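EchA1_1 (Mycobacterium avium subsp. paratuberculosis, PDB 3R9T) probably works as an enoyl-CoA hydratase of the crotonase family, adding water to (2E)-enoyl-CoA thioesters in fatty acid metabolism. Local coordinates at residues 80-85 with 90-95. Numbering follows the deposited sequence.
Sequences ENLYHP and WGFAGY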
loop_
_atom_site.group_PDB
_atom_site.type_symbol
_atom_site.label_atom_id
_atom_site.label_comp_id
_atom_site.label_asym_id
_atom_site.label_seq_id
_atom_site.Cartn_x
_atom_site.Cartn_y
_atom_site.Cartn_z
ATOM N N GLU B 80 6.486 31.842 -12.488
ATOM C CA GLU B 80 6.155 31.461 -13.856
ATOM C C GLU B 80 5.513 30.085 -13.814
ATOM O O GLU B 80 5.920 29.249 -13.006
ATOM C CB GLU B 80 7.464 31.372 -14.634
ATOM C CG GLU B 80 7.355 31.320 -16.124
ATOM C CD GLU B 80 8.722 31.231 -16.769
ATOM O OE1 GLU B 80 9.083 30.143 -17.261
ATOM O OE2 GLU B 80 9.442 32.250 -16.770
ATOM N N ASN B 81 4.513 29.838 -14.658
ATOM C CA ASN B 81 3.854 28.530 -14.640
ATOM C C ASN B 81 4.753 27.513 -15.310
ATOM O O ASN B 81 5.424 27.821 -16.299
ATOM C CB ASN B 81 2.494 28.546 -15.341
ATOM C CG ASN B 81 1.508 29.511 -14.701
ATOM O OD1 ASN B 81 1.493 29.701 -13.480
ATOM N ND2 ASN B 81 0.664 30.116 -15.530
ATOM N N LEU B 82 4.756 26.302 -14.770
ATOM C CA LEU B 82 5.632 25.248 -15.269
ATOM C C LEU B 82 4.901 24.348 -16.240
ATOM O O LEU B 82 5.528 23.614 -17.003
ATOM C CB LEU B 82 6.202 24.446 -14.103
ATOM C CG LEU B 82 7.046 25.309 -13.143
ATOM C CD1 LEU B 82 7.679 24.450 -12.070
ATOM C CD2 LEU B 82 8.119 26.127 -13.871
ATOM N N TYR B 83 3.578 24.452 -16.236
ATOM C CA TYR B 83 2.721 23.528 -16.951
ATOM C C TYR B 83 2.570 23.884 -18.426
ATOM O O TYR B 83 3.091 24.901 -18.882
ATOM C CB TYR B 83 1.364 23.418 -16.239
ATOM C CG TYR B 83 0.551 24.695 -16.108
ATOM C CD1 TYR B 83 -0.089 25.254 -17.212
ATOM C CD2 TYR B 83 0.368 25.314 -14.866
ATOM C CE1 TYR B 83 -0.857 26.418 -17.106
ATOM C CE2 TYR B 83 -0.405 26.487 -14.747
ATOM C CZ TYR B 83 -1.015 27.031 -15.876
ATOM O OH TYR B 83 -1.789 28.180 -15.788
ATOM N N HIS B 84 1.907 23.004 -19.172
ATOM C CA HIS B 84 1.599 23.264 -20.582
ATOM C C HIS B 84 0.657 24.458 -20.587
ATOM O O HIS B 84 -0.409 24.380 -19.997
ATOM C CB HIS B 84 0.895 22.057 -21.198
ATOM C CG HIS B 84 0.732 22.112 -22.685
ATOM N ND1 HIS B 84 0.216 23.205 -23.347
ATOM C CD2 HIS B 84 0.961 21.173 -23.635
ATOM C CE1 HIS B 84 0.171 22.953 -24.644
ATOM N NE2 HIS B 84 0.611 21.724 -24.846
ATOM N N PRO B 85 1.048 25.565 -21.242
ATOM C CA PRO B 85 0.191 26.755 -21.100
ATOM C C PRO B 85 -1.258 26.598 -21.566
ATOM O O PRO B 85 -2.119 27.329 -21.081
ATOM C CB PRO B 85 0.884 27.830 -21.957
ATOM C CG PRO B 85 2.126 27.243 -22.486
ATOM C CD PRO B 85 2.237 25.807 -22.080
ATOM N N TRP B 90 -3.300 19.139 -17.236
ATOM C CA TRP B 90 -2.317 18.036 -17.296
ATOM C C TRP B 90 -1.226 18.130 -16.227
ATOM O O TRP B 90 -0.418 17.208 -16.061
ATOM C CB TRP B 90 -1.644 17.971 -18.669
ATOM C CG TRP B 90 -2.561 17.576 -19.789
ATOM C CD1 TRP B 90 -3.780 16.976 -19.684
ATOM C CD2 TRP B 90 -2.319 17.746 -21.187
ATOM N NE1 TRP B 90 -4.316 16.768 -20.932
ATOM C CE2 TRP B 90 -3.433 17.224 -21.872
ATOM C CE3 TRP B 90 -1.253 18.271 -21.928
ATOM C CZ2 TRP B 90 -3.519 17.222 -23.263
ATOM C CZ3 TRP B 90 -1.338 18.269 -23.300
ATOM C CH2 TRP B 90 -2.463 17.758 -23.959
ATOM N N GLY B 91 -1.186 19.259 -15.529
ATOM C CA GLY B 91 -0.199 19.494 -14.489
ATOM C C GLY B 91 1.242 19.597 -14.955
ATOM O O GLY B 91 1.543 19.816 -16.140
ATOM N N PHE B 92 2.126 19.395 -13.986
ATOM C CA PHE B 92 3.573 19.509 -14.137
ATOM C C PHE B 92 4.093 18.665 -15.285
ATOM O O PHE B 92 3.744 17.499 -15.398
ATOM C CB PHE B 92 4.189 19.065 -12.820
ATOM C CG PHE B 92 5.673 19.197 -12.732
ATOM C CD1 PHE B 92 6.251 20.411 -12.363
ATOM C CD2 PHE B 92 6.488 18.084 -12.874
ATOM C CE1 PHE B 92 7.614 20.521 -12.210
ATOM C CE2 PHE B 92 7.848 18.190 -12.723
ATOM C CZ PHE B 92 8.416 19.423 -12.390
ATOM N N ALA B 93 4.869 19.297 -16.167
ATOM C CA ALA B 93 5.514 18.658 -17.326
ATOM C C ALA B 93 4.514 18.197 -18.382
ATOM O O ALA B 93 4.865 17.450 -19.282
ATOM C CB ALA B 93 6.449 17.478 -16.886
ATOM N N GLY B 94 3.265 18.643 -18.268
ATOM C CA GLY B 94 2.189 18.125 -19.110
ATOM C C GLY B 94 1.974 16.637 -18.928
ATOM O O GLY B 94 1.440 15.985 -19.815
ATOM N N TYR B 95 2.344 16.121 -17.757
ATOM C CA TYR B 95 2.529 14.677 -17.558
ATOM C C TYR B 95 1.871 14.098 -16.307
ATOM O O TYR B 95 1.256 13.049 -16.383
ATOM C CB TYR B 95 4.031 14.359 -17.513
ATOM C CG TYR B 95 4.412 12.888 -17.590
ATOM C CD1 TYR B 95 4.575 12.262 -18.820
ATOM C CD2 TYR B 95 4.643 12.129 -16.440
ATOM C CE1 TYR B 95 4.933 10.941 -18.922
ATOM C CE2 TYR B 95 4.985 10.776 -16.532
ATOM C CZ TYR B 95 5.173 10.198 -17.787
ATOM O OH TYR B 95 5.509 8.868 -17.938
HETATM O O HOH W 1 0.343 20.919 -18.209
#
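His84 turns its imidazole anti to the backbone N (chi1 -170°), which sets it alongside the indole of Trp90, the two side chains running in the same direction. Their rings form an offset edge-to-face pair: the edge of the Trp90 six-membered ring is turned toward the face of the His84 imidazole, the planes stand at 85°, and the centroids of these two rings are 5.5 Å apart. Trp90 CZ3 comes within 3.7 Å of His84 CD2. Phe92 sends its ring out beside its own carbonyl carbon (chi1 -176°), which brings Phe92 CE1 to 3.9 Å from Leu82 CD1, the methyl lying at the ring edge near its plane.

No direct hydrogen bond joins 80-85 to 90-95. A single water bridges the backbones instead, accepting from His84 N at 2.8 Å and donating to Gly91 O at 2.6 Å. Gly91 O also receives Gly94 N at 3.0 Å, so two donors grip this carbonyl, while Tyr83 CB lies 3.6 Å from Gly91 O.

Both segments belong to the loop between helix 73-77 and strand 104-108. Asp43 of helix 35-50 takes a hydrogen bond from His84 NE2, and Asp86 N is bonded to His84 ND1, fixing the imidazole's rotation. Leu82 touches the bound benzoic acid, and Phe92 rests on Ala147, another residue of that pocket. The polar link between the segments thus depends on one water, whereas the Leu82-Phe92 contact is apolar and adjoins the ligand.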